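Long-range contact in rhizavidin (Rhizobium etli, PDB 3EW1), which binds biotin with high affinity as an innate dimer of the avidin family: residues E97-N103 with E115-F121. Residues are numbered along the deposited sequence; the frame is centred on the assembly and turned at random.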
loop_
_atom_site.group_PDB
_atom_site.type_symbol
_atom_site.label_atom_id
_atom_site.label_comp_id
_atom_site.label_asym_id
_atom_site.label_seq_id
_atom_site.Cartn_x
_atom_site.Cartn_y
_atom_site.Cartn_z
ATOM N N GLU B 97 9.231 -16.556 -0.504
ATOM C CA GLU B 97 9.855 -15.228 -0.327
ATOM C C GLU B 97 9.004 -14.206 -1.063
ATOM O O GLU B 97 8.269 -14.551 -2.006
ATOM C CB GLU B 97 11.324 -15.181 -0.809
ATOM C CG GLU B 97 11.521 -15.470 -2.298
ATOM C CD GLU B 97 12.998 -15.442 -2.775
ATOM O OE1 GLU B 97 13.203 -15.606 -4.010
ATOM O OE2 GLU B 97 13.941 -15.270 -1.942
ATOM N N ILE B 98 9.058 -12.956 -0.607
ATOM C CA ILE B 98 8.380 -11.899 -1.346
ATOM C C ILE B 98 9.434 -10.958 -1.871
ATOM O O ILE B 98 10.206 -10.412 -1.095
ATOM C CB ILE B 98 7.395 -11.137 -0.432
ATOM C CG1 ILE B 98 6.393 -12.117 0.202
ATOM C CG2 ILE B 98 6.634 -10.042 -1.204
ATOM C CD1 ILE B 98 5.467 -11.517 1.308
ATOM N N VAL B 99 9.490 -10.802 -3.184
ATOM C CA VAL B 99 10.470 -9.959 -3.847
ATOM C C VAL B 99 9.790 -8.636 -4.161
ATOM O O VAL B 99 8.731 -8.604 -4.819
ATOM C CB VAL B 99 10.984 -10.603 -5.167
ATOM C CG1 VAL B 99 11.941 -9.649 -5.896
ATOM C CG2 VAL B 99 11.700 -11.937 -4.892
ATOM N N THR B 100 10.383 -7.547 -3.668
ATOM C CA THR B 100 9.743 -6.223 -3.764
ATOM C C THR B 100 10.676 -5.095 -4.216
ATOM O O THR B 100 11.896 -5.173 -4.025
ATOM C CB THR B 100 9.160 -5.754 -2.393
ATOM O OG1 THR B 100 10.209 -5.399 -1.498
ATOM C CG2 THR B 100 8.217 -6.748 -1.750
ATOM N N SER B 101 10.084 -4.047 -4.799
ATOM C CA SER B 101 10.702 -2.690 -4.943
ATOM C C SER B 101 9.960 -1.808 -4.027
ATOM O O SER B 101 8.760 -2.009 -3.847
ATOM C CB SER B 101 10.502 -2.159 -6.358
ATOM O OG SER B 101 11.257 -2.992 -7.258
ATOM N N TRP B 102 10.665 -0.821 -3.465
ATOM C CA TRP B 102 10.024 0.161 -2.572
ATOM C C TRP B 102 10.415 1.561 -2.947
ATOM O O TRP B 102 11.470 1.823 -3.553
ATOM C CB TRP B 102 10.316 -0.124 -1.095
ATOM C CG TRP B 102 11.780 -0.257 -0.676
ATOM C CD1 TRP B 102 12.485 -1.420 -0.434
ATOM C CD2 TRP B 102 12.696 0.827 -0.394
ATOM N NE1 TRP B 102 13.776 -1.118 -0.055
ATOM C CE2 TRP B 102 13.933 0.246 -0.020
ATOM C CE3 TRP B 102 12.600 2.218 -0.458
ATOM C CZ2 TRP B 102 15.059 1.011 0.296
ATOM C CZ3 TRP B 102 13.729 2.988 -0.134
ATOM C CH2 TRP B 102 14.936 2.384 0.236
ATOM N N ASN B 103 9.494 2.464 -2.588
ATOM C CA ASN B 103 9.710 3.897 -2.588
ATOM C C ASN B 103 9.541 4.409 -1.166
ATOM O O ASN B 103 8.686 3.941 -0.443
ATOM C CB ASN B 103 8.715 4.588 -3.524
ATOM C CG ASN B 103 9.050 4.349 -4.996
ATOM O OD1 ASN B 103 10.219 4.515 -5.413
ATOM N ND2 ASN B 103 8.038 4.036 -5.801
ATOM N N GLU B 115 13.084 8.228 -2.243
ATOM C CA GLU B 115 14.231 7.323 -2.362
ATOM C C GLU B 115 13.704 5.937 -2.846
ATOM O O GLU B 115 12.583 5.578 -2.559
ATOM C CB GLU B 115 14.921 7.213 -1.003
ATOM C CG GLU B 115 15.959 6.135 -0.855
ATOM C CD GLU B 115 17.369 6.616 -1.145
ATOM O OE1 GLU B 115 17.564 7.390 -2.112
ATOM O OE2 GLU B 115 18.288 6.205 -0.400
ATOM N N GLN B 116 14.506 5.180 -3.587
ATOM C CA GLN B 116 14.068 3.880 -4.116
ATOM C C GLN B 116 14.995 2.781 -3.703
ATOM O O GLN B 116 16.183 3.017 -3.492
ATOM C CB GLN B 116 14.051 3.906 -5.635
ATOM C CG GLN B 116 13.269 5.067 -6.227
ATOM C CD GLN B 116 13.053 4.895 -7.707
ATOM O OE1 GLN B 116 13.985 4.562 -8.438
ATOM N NE2 GLN B 116 11.821 5.093 -8.158
ATOM N N GLY B 117 14.451 1.570 -3.614
ATOM C CA GLY B 117 15.253 0.400 -3.243
ATOM C C GLY B 117 14.554 -0.919 -3.497
ATOM O O GLY B 117 13.496 -0.970 -4.100
ATOM N N GLN B 118 15.169 -1.990 -3.022
ATOM C CA GLN B 118 14.604 -3.313 -3.141
ATOM C C GLN B 118 14.739 -4.052 -1.832
ATOM O O GLN B 118 15.778 -3.957 -1.163
ATOM C CB GLN B 118 15.350 -4.114 -4.200
ATOM C CG GLN B 118 15.101 -3.700 -5.629
ATOM C CD GLN B 118 16.408 -3.645 -6.392
ATOM O OE1 GLN B 118 16.771 -4.575 -7.123
ATOM N NE2 GLN B 118 17.157 -2.563 -6.181
ATOM N N ASP B 119 13.711 -4.828 -1.487
ATOM C CA ASP B 119 13.744 -5.697 -0.309
ATOM C C ASP B 119 13.214 -7.049 -0.740
ATOM O O ASP B 119 12.263 -7.113 -1.508
ATOM C CB ASP B 119 12.781 -5.222 0.781
ATOM C CG ASP B 119 13.322 -4.119 1.629
ATOM O OD1 ASP B 119 14.492 -3.716 1.503
ATOM O OD2 ASP B 119 12.531 -3.619 2.455
ATOM N N THR B 120 13.807 -8.117 -0.206
ATOM C CA THR B 120 13.268 -9.461 -0.351
ATOM C C THR B 120 13.041 -10.040 1.033
ATOM O O THR B 120 13.983 -10.115 1.833
ATOM C CB THR B 120 14.239 -10.371 -1.160
ATOM O OG1 THR B 120 14.337 -9.848 -2.481
ATOM C CG2 THR B 120 13.738 -11.852 -1.228
ATOM N N PHE B 121 11.805 -10.481 1.280
ATOM C CA PHE B 121 11.362 -11.003 2.561
ATOM C C PHE B 121 11.317 -12.524 2.520
ATOM O O PHE B 121 10.685 -13.056 1.629
ATOM C CB PHE B 121 9.938 -10.465 2.857
ATOM C CG PHE B 121 9.888 -8.987 3.114
ATOM C CD1 PHE B 121 9.770 -8.065 2.054
ATOM C CD2 PHE B 121 10.027 -8.503 4.388
ATOM C CE1 PHE B 121 9.720 -6.663 2.292
ATOM C CE2 PHE B 121 9.967 -7.085 4.624
ATOM C CZ PHE B 121 9.858 -6.214 3.560
HETATM O O HOH W 1 13.844 -7.270 -3.931
HETATM O O HOH W 2 16.856 -2.129 0.644
#
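The last hairpin of the avidin-type antiparallel barrel holds this contact, where the Trp102 indole lies across the backbone of Gly117; Trp102 buries more surface here than any other residue. Gly117 CA sits over one face of the indole, 3.7 Å from the centroid of the six-membered ring of Trp102, a CH-pi contact. The indole gets there because Trp102 CG stands between its own backbone N and carbonyl carbon (chi1 54°), which lays the ring over the partner strand. Trp102 NE1 then reaches Asp119 OD1 at 3.1 Å, a weak, bent bond (132° at the hydrogen), with ring and carboxylate planes 56° apart.

Asp119 is a biotin-binding residue, and its carboxylate is held further by Gln22 on OD1 and Trp85 on OD2. Asp119 O is gripped twice, by Thr100 N at 2.9 Å, nearly in line with the C=O bond, and by Thr100 OG1 at 2.7 Å, from well off that line.

Paired backbone bonds also join Ile98 with Phe121 and Trp102 with Gly117. On the sheet face that carries Val99, Ser101, Gln118 and Thr120, away from Trp102 and Asp119, Gln116 NE2 donates to an in-plane lone pair of Asn103 OD1 at 3.2 Å, the two amides side by side.

Strand 78-92 pairs with the far edge of 97-103, while Phe121 packs on Trp19, Met27 and Tyr41 of the early strands as the barrel closes. Gln116 and Asn103 pack against the same residues of the second subunit.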